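Local coordinates for SH2 domain-containing protein 3C (Homo sapiens, PDB 3T6G) that acts as an adapter in integrin-mediated adhesion and cell migration, its closed Cdc25-homology domain binding BCAR1 instead of performing canonical nucleotide exchange, at residues 107-112 and 283-288. The protein carries 2 engineered substitutions. Sequence-based numbering, arbitrary orientation.
Sequences SIMLAV and MRLLWG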
ATOM      1  N   SER A 107       4.831 -11.638   3.683  1.00 57.64           N
ATOM      2  CA  SER A 107       4.125 -12.798   3.099  1.00 56.23           C
ATOM      3  C   SER A 107       5.074 -13.968   2.857  1.00 57.45           C
ATOM      4  O   SER A 107       4.772 -15.117   3.187  1.00 60.15           O
ATOM      5  CB  SER A 107       3.444 -12.414   1.797  1.00 53.56           C
ATOM      6  OG  SER A 107       2.411 -11.479   2.043  1.00 59.80           O
ATOM      7  N   ILE A 108       6.252 -13.662   2.335  1.00 52.56           N
ATOM      8  CA  ILE A 108       7.274 -14.678   2.189  1.00 56.20           C
ATOM      9  C   ILE A 108       7.631 -15.322   3.553  1.00 62.49           C
ATOM     10  O   ILE A 108       7.686 -16.546   3.682  1.00 64.84           O
ATOM     11  CB  ILE A 108       8.522 -14.077   1.546  1.00 52.82           C
ATOM     12  CG1 ILE A 108       8.179 -13.519   0.158  1.00 60.68           C
ATOM     13  CG2 ILE A 108       9.617 -15.114   1.448  1.00 50.22           C
ATOM     14  CD1 ILE A 108       9.408 -13.211  -0.704  1.00 62.79           C
ATOM     15  N   MET A 109       7.867 -14.482   4.561  1.00 55.03           N
ATOM     16  CA  MET A 109       8.270 -14.932   5.891  1.00 53.47           C
ATOM     17  C   MET A 109       7.251 -15.937   6.402  1.00 53.15           C
ATOM     18  O   MET A 109       7.596 -17.061   6.737  1.00 55.26           O
ATOM     19  CB  MET A 109       8.335 -13.731   6.855  1.00 50.33           C
ATOM     20  CG  MET A 109       8.564 -14.090   8.333  1.00 52.36           C
ATOM     21  SD  MET A 109      10.280 -14.557   8.508  1.00 77.34           S
ATOM     22  CE  MET A 109      10.529 -14.292  10.262  1.00395.73           C
ATOM     23  N   LEU A 110       5.992 -15.511   6.462  1.00 48.01           N
ATOM     24  CA  LEU A 110       4.901 -16.379   6.865  1.00 58.53           C
ATOM     25  C   LEU A 110       4.831 -17.671   6.014  1.00 67.01           C
ATOM     26  O   LEU A 110       4.625 -18.752   6.553  1.00 63.90           O
ATOM     27  CB  LEU A 110       3.567 -15.609   6.856  1.00 48.78           C
ATOM     28  CG  LEU A 110       3.647 -14.454   7.860  1.00 47.27           C
ATOM     29  CD1 LEU A 110       2.361 -13.652   7.984  1.00 44.36           C
ATOM     30  CD2 LEU A 110       4.034 -15.028   9.205  1.00 44.24           C
ATOM     31  N   ALA A 111       5.018 -17.564   4.700  1.00 70.25           N
ATOM     32  CA  ALA A 111       4.941 -18.748   3.847  1.00 64.99           C
ATOM     33  C   ALA A 111       6.068 -19.734   4.155  1.00 66.98           C
ATOM     34  O   ALA A 111       5.866 -20.948   4.128  1.00 65.81           O
ATOM     35  CB  ALA A 111       4.959 -18.362   2.382  1.00 59.71           C
ATOM     36  N   VAL A 112       7.250 -19.203   4.448  1.00 58.15           N
ATOM     37  CA  VAL A 112       8.416 -20.026   4.728  1.00 54.23           C
ATOM     38  C   VAL A 112       8.285 -20.792   6.065  1.00 59.61           C
ATOM     39  O   VAL A 112       8.833 -21.891   6.244  1.00 52.30           O
ATOM     40  CB  VAL A 112       9.685 -19.157   4.754  1.00 54.46           C
ATOM     41  CG1 VAL A 112      10.890 -19.951   5.263  1.00 50.15           C
ATOM     42  CG2 VAL A 112       9.950 -18.570   3.367  1.00 57.95           C
ATOM     43  N   MET A 283      14.649  -9.432   5.609  1.00 61.69           N
ATOM     44  CA  MET A 283      15.520  -9.416   4.448  1.00 58.95           C
ATOM     45  C   MET A 283      16.799 -10.205   4.712  1.00 63.84           C
ATOM     46  O   MET A 283      17.180 -11.055   3.920  1.00 70.44           O
ATOM     47  CB  MET A 283      15.810  -7.979   4.005  1.00 62.12           C
ATOM     48  CG  MET A 283      14.548  -7.250   3.589  1.00 54.89           C
ATOM     49  SD  MET A 283      14.803  -5.508   3.266  1.00 67.81           S
ATOM     50  CE  MET A 283      15.710  -5.604   1.701  1.00 53.86           C
ATOM     51  N   ARG A 284      17.444  -9.940   5.840  1.00 70.27           N
ATOM     52  CA  ARG A 284      18.664 -10.653   6.227  1.00 71.05           C
ATOM     53  C   ARG A 284      18.444 -12.147   6.447  1.00 76.10           C
ATOM     54  O   ARG A 284      19.236 -12.985   5.995  1.00 78.04           O
ATOM     55  CB  ARG A 284      19.240 -10.029   7.493  1.00 72.76           C
ATOM     56  CG  ARG A 284      20.053  -8.774   7.231  1.00 61.44           C
ATOM     57  CD  ARG A 284      21.404  -9.182   6.712  1.00 64.85           C
ATOM     58  NE  ARG A 284      22.401  -8.191   7.079  1.00 86.95           N
ATOM     59  CZ  ARG A 284      23.334  -8.361   8.006  1.00 88.69           C
ATOM     60  NH1 ARG A 284      23.421  -9.507   8.664  1.00 78.78           N
ATOM     61  NH2 ARG A 284      24.192  -7.379   8.256  1.00102.38           N
ATOM     62  N   LEU A 285      17.370 -12.479   7.154  1.00 73.88           N
ATOM     63  CA  LEU A 285      16.989 -13.877   7.342  1.00 66.48           C
ATOM     64  C   LEU A 285      16.842 -14.574   6.005  1.00 59.74           C
ATOM     65  O   LEU A 285      17.473 -15.579   5.742  1.00 61.28           O
ATOM     66  CB  LEU A 285      15.656 -13.962   8.075  1.00 62.64           C
ATOM     67  CG  LEU A 285      15.008 -15.338   8.126  1.00 62.58           C
ATOM     68  CD1 LEU A 285      15.885 -16.274   8.915  1.00 66.44           C
ATOM     69  CD2 LEU A 285      13.632 -15.221   8.760  1.00 64.73           C
ATOM     70  N   LEU A 286      15.986 -14.022   5.162  1.00 66.55           N
ATOM     71  CA  LEU A 286      15.632 -14.650   3.900  1.00 65.09           C
ATOM     72  C   LEU A 286      16.795 -14.675   2.907  1.00 70.65           C
ATOM     73  O   LEU A 286      17.117 -15.705   2.319  1.00 70.46           O
ATOM     74  CB  LEU A 286      14.421 -13.923   3.319  1.00 67.20           C
ATOM     75  CG  LEU A 286      13.187 -14.132   4.208  1.00 61.45           C
ATOM     76  CD1 LEU A 286      12.042 -13.223   3.833  1.00 51.19           C
ATOM     77  CD2 LEU A 286      12.747 -15.590   4.165  1.00 55.47           C
ATOM     78  N   TRP A 287      17.453 -13.546   2.728  1.00 77.37           N
ATOM     79  CA  TRP A 287      18.433 -13.472   1.655  1.00 75.73           C
ATOM     80  C   TRP A 287      19.885 -13.492   2.116  1.00 72.73           C
ATOM     81  O   TRP A 287      20.795 -13.582   1.290  1.00 77.95           O
ATOM     82  CB  TRP A 287      18.121 -12.287   0.737  1.00 73.49           C
ATOM     83  CG  TRP A 287      16.773 -12.452   0.051  1.00 67.80           C
ATOM     84  CD1 TRP A 287      16.500 -13.222  -1.051  1.00 56.89           C
ATOM     85  CD2 TRP A 287      15.522 -11.859   0.442  1.00 63.26           C
ATOM     86  NE1 TRP A 287      15.163 -13.138  -1.367  1.00 62.23           N
ATOM     87  CE2 TRP A 287      14.541 -12.306  -0.467  1.00 58.40           C
ATOM     88  CE3 TRP A 287      15.139 -10.986   1.467  1.00 61.76           C
ATOM     89  CZ2 TRP A 287      13.209 -11.915  -0.383  1.00 54.83           C
ATOM     90  CZ3 TRP A 287      13.807 -10.599   1.551  1.00 60.57           C
ATOM     91  CH2 TRP A 287      12.861 -11.057   0.627  1.00 54.32           C
ATOM     92  N   GLY A 288      20.098 -13.452   3.431  1.00 66.15           N
ATOM     93  CA  GLY A 288      21.444 -13.418   3.990  1.00 69.78           C
ATOM     94  C   GLY A 288      22.093 -12.060   3.753  1.00 80.35           C
ATOM     95  O   GLY A 288      21.626 -11.284   2.917  1.00 79.33           O
TER
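Leu286 reaches from helix 279-287 toward helix 93-115 and meets Ile108 and Val112 there. Its CB first lies over one face of the indole of the next residue, Trp287, 3.5 Å above the ring plane and offset toward the rim. With CG anti to the carbonyl carbon and beside the backbone N (chi1 -66°), the two methyls are carried out to helix 93-115: CD1 lies 3.9 Å from Ile108 CG2, while CD2 is shared, 4.2 Å from both Ile108 CG2 and Val112 CG2. Between them the methyls span Ile108 and Val112, one helical turn apart, and Leu286 sits opposite Met109 in register, their CA atoms 7.6 Å from each other.

Two further pairs flank this leucine. Leu285 CD2 comes within 3.4 Å of Met109 SD, and the two chains cross at about a right angle; the bend of Met109 at chi2 (75°) also places its methyl CE near the same CD2. At the other flank, Ile108 CD1 approaches the Trp287 ring obliquely, 4.0 Å from CZ2. No hydrogen bond spans the two segments, so they are joined by apolar side chains alone, and all six touching residues are buried. The indole's polar atom is satisfied elsewhere: Trp287 NE1 is hydrogen-bonded to Arg299 O. Phe303, also on helix 296-314, touches Ile108, Val112 and Leu286, whereas helix 35-46 meets Met109 through Val41 and Leu285 through Leu37 and Leu38.

The short helical segments cross at 53° with their axes 10.9 Å apart, a separation spanned by these apolar side chains. The arrangement is a buried helix-helix interface joining helices 93-115 and 279-287 in the hydrophobic core of the mainly helical Cdc25-homology (Ras-GEF) domain.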